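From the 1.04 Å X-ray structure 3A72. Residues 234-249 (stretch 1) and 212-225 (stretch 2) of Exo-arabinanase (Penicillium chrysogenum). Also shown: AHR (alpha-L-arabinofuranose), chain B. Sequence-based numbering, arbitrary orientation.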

# COMPACT_ATOMS: atom_id res chain seq x y z
N SER A 234 -15.74 8.50 -10.97
CA SER A 234 -14.99 7.28 -11.17
C SER A 234 -13.59 7.47 -10.57
O SER A 234 -13.16 8.59 -10.28
CB SER A 234 -14.87 6.96 -12.66
OG SER A 234 -14.21 7.95 -13.41
N PHE A 235 -12.88 6.33 -10.43
CA PHE A 235 -11.55 6.27 -9.83
C PHE A 235 -10.56 5.59 -10.76
O PHE A 235 -9.87 4.63 -10.35
CB PHE A 235 -11.61 5.54 -8.48
CG PHE A 235 -12.39 6.23 -7.40
CD1 PHE A 235 -11.76 7.11 -6.57
CD2 PHE A 235 -13.71 5.93 -7.16
CE1 PHE A 235 -12.42 7.73 -5.48
CE2 PHE A 235 -14.39 6.54 -6.13
CZ PHE A 235 -13.72 7.39 -5.27
N PRO A 236 -10.37 6.08 -11.99
CA PRO A 236 -9.37 5.45 -12.89
C PRO A 236 -7.98 5.54 -12.33
O PRO A 236 -7.59 6.49 -11.65
CB PRO A 236 -9.47 6.30 -14.15
CG PRO A 236 -9.97 7.64 -13.64
CD PRO A 236 -10.98 7.28 -12.58
N LEU A 237 -7.17 4.54 -12.69
CA LEU A 237 -5.77 4.55 -12.29
C LEU A 237 -4.98 5.51 -13.18
O LEU A 237 -5.11 5.53 -14.42
CB LEU A 237 -5.15 3.16 -12.38
CG LEU A 237 -5.83 2.11 -11.50
CD1 LEU A 237 -4.95 0.86 -11.49
CD2 LEU A 237 -6.15 2.61 -10.12
N TYR A 238 -4.13 6.31 -12.52
CA TYR A 238 -3.20 7.25 -13.14
C TYR A 238 -1.83 7.02 -12.57
O TYR A 238 -1.68 6.51 -11.45
CB TYR A 238 -3.61 8.73 -12.84
CG TYR A 238 -4.61 9.31 -13.80
CD1 TYR A 238 -5.90 8.81 -13.92
CD2 TYR A 238 -4.26 10.39 -14.59
CE1 TYR A 238 -6.78 9.39 -14.82
CE2 TYR A 238 -5.15 10.98 -15.51
CZ TYR A 238 -6.41 10.47 -15.62
OH TYR A 238 -7.33 11.00 -16.48
N TYR A 239 -0.79 7.42 -13.32
CA TYR A 239 0.55 7.41 -12.79
C TYR A 239 1.29 8.66 -13.23
O TYR A 239 0.96 9.35 -14.19
CB TYR A 239 1.28 6.18 -13.18
CG TYR A 239 1.34 5.70 -14.61
CD1 TYR A 239 2.38 6.08 -15.47
CD2 TYR A 239 0.38 4.84 -15.09
CE1 TYR A 239 2.43 5.61 -16.78
CE2 TYR A 239 0.47 4.35 -16.38
CZ TYR A 239 1.47 4.72 -17.22
OH TYR A 239 1.52 4.14 -18.48
N ARG A 240 2.32 8.94 -12.45
CA ARG A 240 3.31 9.99 -12.71
C ARG A 240 4.68 9.34 -12.66
O ARG A 240 4.94 8.42 -11.90
CB ARG A 240 3.18 11.11 -11.70
CG ARG A 240 1.95 11.95 -11.92
CD ARG A 240 1.67 12.91 -10.82
NE ARG A 240 0.40 13.62 -11.00
CZ ARG A 240 0.18 14.90 -10.78
NH1 ARG A 240 1.13 15.73 -10.37
NH2 ARG A 240 -1.05 15.36 -10.92
N LEU A 241 5.58 9.87 -13.51
CA LEU A 241 6.94 9.39 -13.60
C LEU A 241 7.91 10.50 -13.26
O LEU A 241 7.82 11.60 -13.86
CB LEU A 241 7.18 8.88 -15.03
CG LEU A 241 6.44 7.55 -15.31
CD1 LEU A 241 6.00 7.39 -16.72
CD2 LEU A 241 7.31 6.39 -14.79
N SER A 242 8.84 10.22 -12.36
CA SER A 242 9.85 11.20 -11.94
C SER A 242 11.10 10.49 -11.54
O SER A 242 11.00 9.44 -10.88
CB SER A 242 9.36 12.00 -10.75
OG SER A 242 10.33 12.93 -10.36
N SER A 243 12.28 11.05 -11.84
CA SER A 243 13.54 10.48 -11.36
C SER A 243 13.93 11.01 -10.02
O SER A 243 14.97 10.63 -9.46
CB SER A 243 14.64 10.74 -12.38
OG SER A 243 14.33 9.90 -13.51
N ASP A 244 13.20 11.87 -9.39
CA ASP A 244 13.30 12.47 -8.08
C ASP A 244 12.04 12.07 -7.28
O ASP A 244 10.98 12.61 -7.54
CB ASP A 244 13.43 13.97 -8.12
CG ASP A 244 13.59 14.61 -6.79
OD1 ASP A 244 13.41 13.93 -5.74
OD2 ASP A 244 13.88 15.85 -6.74
N PRO A 245 12.19 11.13 -6.34
CA PRO A 245 11.01 10.61 -5.66
C PRO A 245 10.37 11.64 -4.73
O PRO A 245 9.27 11.40 -4.22
CB PRO A 245 11.54 9.40 -4.92
CG PRO A 245 12.97 9.79 -4.61
CD PRO A 245 13.45 10.53 -5.84
N GLU A 246 11.01 12.76 -4.48
CA GLU A 246 10.44 13.86 -3.71
C GLU A 246 9.77 14.94 -4.61
O GLU A 246 9.24 15.89 -4.02
CB GLU A 246 11.51 14.50 -2.83
CG GLU A 246 11.96 13.59 -1.71
CD GLU A 246 13.01 14.19 -0.80
OE1 GLU A 246 12.84 15.37 -0.39
OE2 GLU A 246 13.95 13.48 -0.44
N ASN A 247 9.83 14.78 -5.91
CA ASN A 247 9.24 15.75 -6.80
C ASN A 247 8.27 15.05 -7.72
O ASN A 247 8.66 14.50 -8.79
CB ASN A 247 10.32 16.52 -7.59
CG ASN A 247 9.71 17.60 -8.47
OD1 ASN A 247 8.48 17.78 -8.53
ND2 ASN A 247 10.58 18.37 -9.12
N ILE A 248 7.03 15.05 -7.30
CA ILE A 248 5.92 14.42 -8.04
C ILE A 248 5.01 15.49 -8.69
O ILE A 248 4.44 15.25 -9.77
CB ILE A 248 5.09 13.53 -7.07
CG1 ILE A 248 6.00 12.50 -6.36
CG2 ILE A 248 3.91 12.89 -7.73
CD1 ILE A 248 6.71 11.51 -7.30
N ALA A 249 4.89 16.66 -8.07
CA ALA A 249 3.94 17.66 -8.51
C ALA A 249 4.25 18.18 -9.91
O ALA A 249 3.34 18.67 -10.62
CB ALA A 249 3.89 18.80 -7.51
O5 AHR B . -11.64 5.23 2.97
C5 AHR B . -10.56 6.19 2.76
C4 AHR B . -10.59 6.62 1.32
O4 AHR B . -10.19 5.50 0.51
C3 AHR B . -9.58 7.73 1.02
O3 AHR B . -10.20 9.01 1.24
C2 AHR B . -9.26 7.47 -0.47
O2 AHR B . -7.92 7.82 -0.82
C1 AHR B . -9.56 5.98 -0.68
O1 AHR B . -10.55 5.81 -1.73
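Stretch 2, residues 212-225: KLPNGQYFYVYEYG

After Lys212, stretch 2 makes a turn and then runs as a strand, 218-225, alongside strand 237-242 of stretch 1. The two are antiparallel neighbours in one sheet: their N-to-C directions differ by 156°, and their axes approach to 4.6 Å.

Lys212, extended and exposed, stays out of reach. Leu213 opens a type I turn that closes at Gly216, and Gly216 N donates a hydrogen bond to Leu213 O at 3.0 Å; the apolar Leu213 side chain points toward stretch 1, Leu213 CD1 lying 4.0 Å from Leu241 CD2. Pro214 and Asn215 occupy the exposed corners. Asn215 OD1 accepts from Gln217 N at 3.0 Å, while Asn215 ND2 donates to Gln217 OE1 at 2.9 Å, so the Asn215 amide ties the turn to Gln217 twice. Gly216 has phi 89° and psi -7°, where a CB would jam against the preceding carbonyl. Its O shares a water with Ser243 O, the water donating to both. Gln217 lies beside Ser243, Gln217 CG 3.7 Å from Ser243 OG.

The regular ladder starts at Tyr218: Tyr218 N donates to Ser242 O at 2.7 Å and Tyr218 O accepts from Ser242 N at 3.2 Å. Its flat ring gives Pro245 a broad apolar surface: Pro245 CB sits 3.7 Å from the centroid of the Tyr218 ring, almost on the ring normal. Phe219 turns to the other face of the sheet, beside Leu241 and Tyr239; Phe219 CE1 is 3.3 Å from Tyr239 CG, the two rings meeting obliquely.

Tyr220 pairs with Arg240: Tyr220 N reaches Arg240 O at 3.0 Å, and Arg240 N reaches Tyr220 O at 2.8 Å. Its ring offers a face to Ile248, with Ile248 CG2 3.8 Å from the Tyr220 ring centroid. Val221 faces Tyr239 in a non-hydrogen-bonded pair, where the CA atoms come close, 4.2 Å between Val221 CA and Tyr239 CA; beta-branched valine suits the extended backbone.

Tyr238 CB packs over the Tyr222 ring, 3.5 Å from Tyr222 CZ, while Arg240 NE donates to Tyr222 OH at 3.1 Å. The backbone pair is completed by Tyr222 N to Tyr238 O at 2.9 Å and Tyr238 N to Tyr222 O at 3.0 Å. Glu223, opposite Leu237, uses its carboxylate to receive a hydrogen bond from the arabinofuranose, with AHR O1 2.6 Å from Glu223 OE2.

Tyr224 N donates to Pro236 O at 2.9 Å, and its ring edge meets the face of Tyr238. Gly225 lies against Phe235: an ideal CB on Gly225 would lie 2.8 Å from Phe235 CE1, a clash that glycine avoids.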

# COMPACT_ATOMS: atom_id res chain seq x y z
N LYS A 212 10.27 1.77 -7.91
CA LYS A 212 11.40 2.29 -8.64
C LYS A 212 11.70 1.42 -9.86
O LYS A 212 11.77 0.19 -9.79
CB LYS A 212 12.63 2.33 -7.72
CG LYS A 212 13.78 3.11 -8.33
CD LYS A 212 14.96 3.22 -7.36
CE LYS A 212 16.04 4.16 -7.91
NZ LYS A 212 17.17 4.21 -6.98
N LEU A 213 11.93 2.05 -11.00
CA LEU A 213 12.21 1.39 -12.25
C LEU A 213 13.72 1.29 -12.49
O LEU A 213 14.51 2.05 -11.88
CB LEU A 213 11.56 2.19 -13.38
CG LEU A 213 10.03 2.38 -13.24
CD1 LEU A 213 9.47 3.09 -14.45
CD2 LEU A 213 9.32 1.07 -12.98
N PRO A 214 14.15 0.39 -13.35
CA PRO A 214 15.60 0.11 -13.50
C PRO A 214 16.40 1.23 -14.15
O PRO A 214 17.61 1.18 -14.08
CB PRO A 214 15.62 -1.19 -14.34
CG PRO A 214 14.30 -1.13 -15.12
CD PRO A 214 13.34 -0.63 -14.06
N ASN A 215 15.74 2.20 -14.77
CA ASN A 215 16.42 3.35 -15.33
C ASN A 215 16.44 4.55 -14.39
O ASN A 215 16.83 5.64 -14.80
CB ASN A 215 15.76 3.76 -16.64
CG ASN A 215 14.34 4.29 -16.45
OD1 ASN A 215 13.79 4.18 -15.33
ND2 ASN A 215 13.76 4.87 -17.48
N GLY A 216 16.05 4.35 -13.14
CA GLY A 216 16.08 5.41 -12.13
C GLY A 216 14.82 6.24 -12.05
O GLY A 216 14.69 7.07 -11.17
N GLN A 217 13.87 6.05 -12.98
CA GLN A 217 12.56 6.67 -12.78
C GLN A 217 11.78 5.97 -11.68
O GLN A 217 11.95 4.78 -11.47
CB GLN A 217 11.75 6.58 -14.08
CG GLN A 217 12.30 7.39 -15.22
CD GLN A 217 11.37 7.33 -16.41
OE1 GLN A 217 11.25 6.28 -17.04
NE2 GLN A 217 10.66 8.42 -16.67
N TYR A 218 10.94 6.72 -11.01
CA TYR A 218 9.97 6.20 -10.05
C TYR A 218 8.61 6.28 -10.69
O TYR A 218 8.22 7.30 -11.28
CB TYR A 218 9.98 7.00 -8.74
CG TYR A 218 11.27 6.86 -7.97
CD1 TYR A 218 11.37 5.99 -6.89
CD2 TYR A 218 12.40 7.60 -8.33
CE1 TYR A 218 12.56 5.88 -6.17
CE2 TYR A 218 13.58 7.47 -7.61
CZ TYR A 218 13.68 6.63 -6.55
OH TYR A 218 14.85 6.52 -5.85
N PHE A 219 7.87 5.16 -10.57
CA PHE A 219 6.49 4.99 -11.04
C PHE A 219 5.56 5.19 -9.85
O PHE A 219 5.55 4.36 -8.94
CB PHE A 219 6.36 3.62 -11.67
CG PHE A 219 5.03 3.24 -12.21
CD1 PHE A 219 4.72 3.54 -13.55
CD2 PHE A 219 4.05 2.62 -11.45
CE1 PHE A 219 3.48 3.22 -14.05
CE2 PHE A 219 2.82 2.28 -11.98
CZ PHE A 219 2.53 2.58 -13.29
N TYR A 220 4.86 6.29 -9.85
CA TYR A 220 3.94 6.72 -8.78
C TYR A 220 2.54 6.51 -9.28
O TYR A 220 2.12 7.23 -10.21
CB TYR A 220 4.27 8.17 -8.45
CG TYR A 220 3.41 8.88 -7.44
CD1 TYR A 220 3.89 9.16 -6.15
CD2 TYR A 220 2.14 9.33 -7.73
CE1 TYR A 220 3.10 9.82 -5.22
CE2 TYR A 220 1.36 9.99 -6.82
CZ TYR A 220 1.84 10.24 -5.56
OH TYR A 220 1.02 10.93 -4.71
N VAL A 221 1.79 5.58 -8.73
CA VAL A 221 0.45 5.23 -9.19
C VAL A 221 -0.55 5.62 -8.10
O VAL A 221 -0.27 5.60 -6.90
CB VAL A 221 0.37 3.75 -9.58
CG1 VAL A 221 0.42 2.80 -8.38
CG2 VAL A 221 -0.85 3.44 -10.46
N TYR A 222 -1.76 5.97 -8.57
CA TYR A 222 -2.82 6.42 -7.68
C TYR A 222 -4.16 6.21 -8.36
O TYR A 222 -4.25 6.02 -9.57
CB TYR A 222 -2.63 7.87 -7.33
CG TYR A 222 -2.54 8.91 -8.43
CD1 TYR A 222 -3.60 9.74 -8.73
CD2 TYR A 222 -1.35 9.08 -9.12
CE1 TYR A 222 -3.50 10.72 -9.72
CE2 TYR A 222 -1.23 10.08 -10.08
CZ TYR A 222 -2.29 10.89 -10.38
OH TYR A 222 -2.11 11.89 -11.32
N GLU A 223 -5.23 6.24 -7.53
CA GLU A 223 -6.58 6.36 -8.08
C GLU A 223 -6.88 7.83 -8.22
O GLU A 223 -6.59 8.64 -7.32
CB GLU A 223 -7.64 5.65 -7.22
CG GLU A 223 -7.80 6.24 -5.82
CD GLU A 223 -8.87 5.59 -4.96
OE1 GLU A 223 -9.27 4.41 -5.25
OE2 GLU A 223 -9.29 6.27 -3.99
N TYR A 224 -7.48 8.23 -9.32
CA TYR A 224 -7.84 9.64 -9.56
C TYR A 224 -9.38 9.71 -9.50
O TYR A 224 -10.04 9.57 -10.51
CB TYR A 224 -7.21 10.15 -10.86
CG TYR A 224 -7.50 11.59 -11.18
CD1 TYR A 224 -8.22 12.46 -10.38
CD2 TYR A 224 -7.04 12.13 -12.35
CE1 TYR A 224 -8.47 13.75 -10.68
CE2 TYR A 224 -7.35 13.45 -12.72
CZ TYR A 224 -8.05 14.24 -11.87
OH TYR A 224 -8.37 15.51 -12.29
N GLY A 225 -9.91 10.00 -8.31
CA GLY A 225 -11.34 10.23 -8.18
C GLY A 225 -11.72 11.55 -8.82
O GLY A 225 -11.16 12.62 -8.50
O HOH W 1 16.51 8.36 -14.10
O HOH W 2 16.57 8.23 -9.72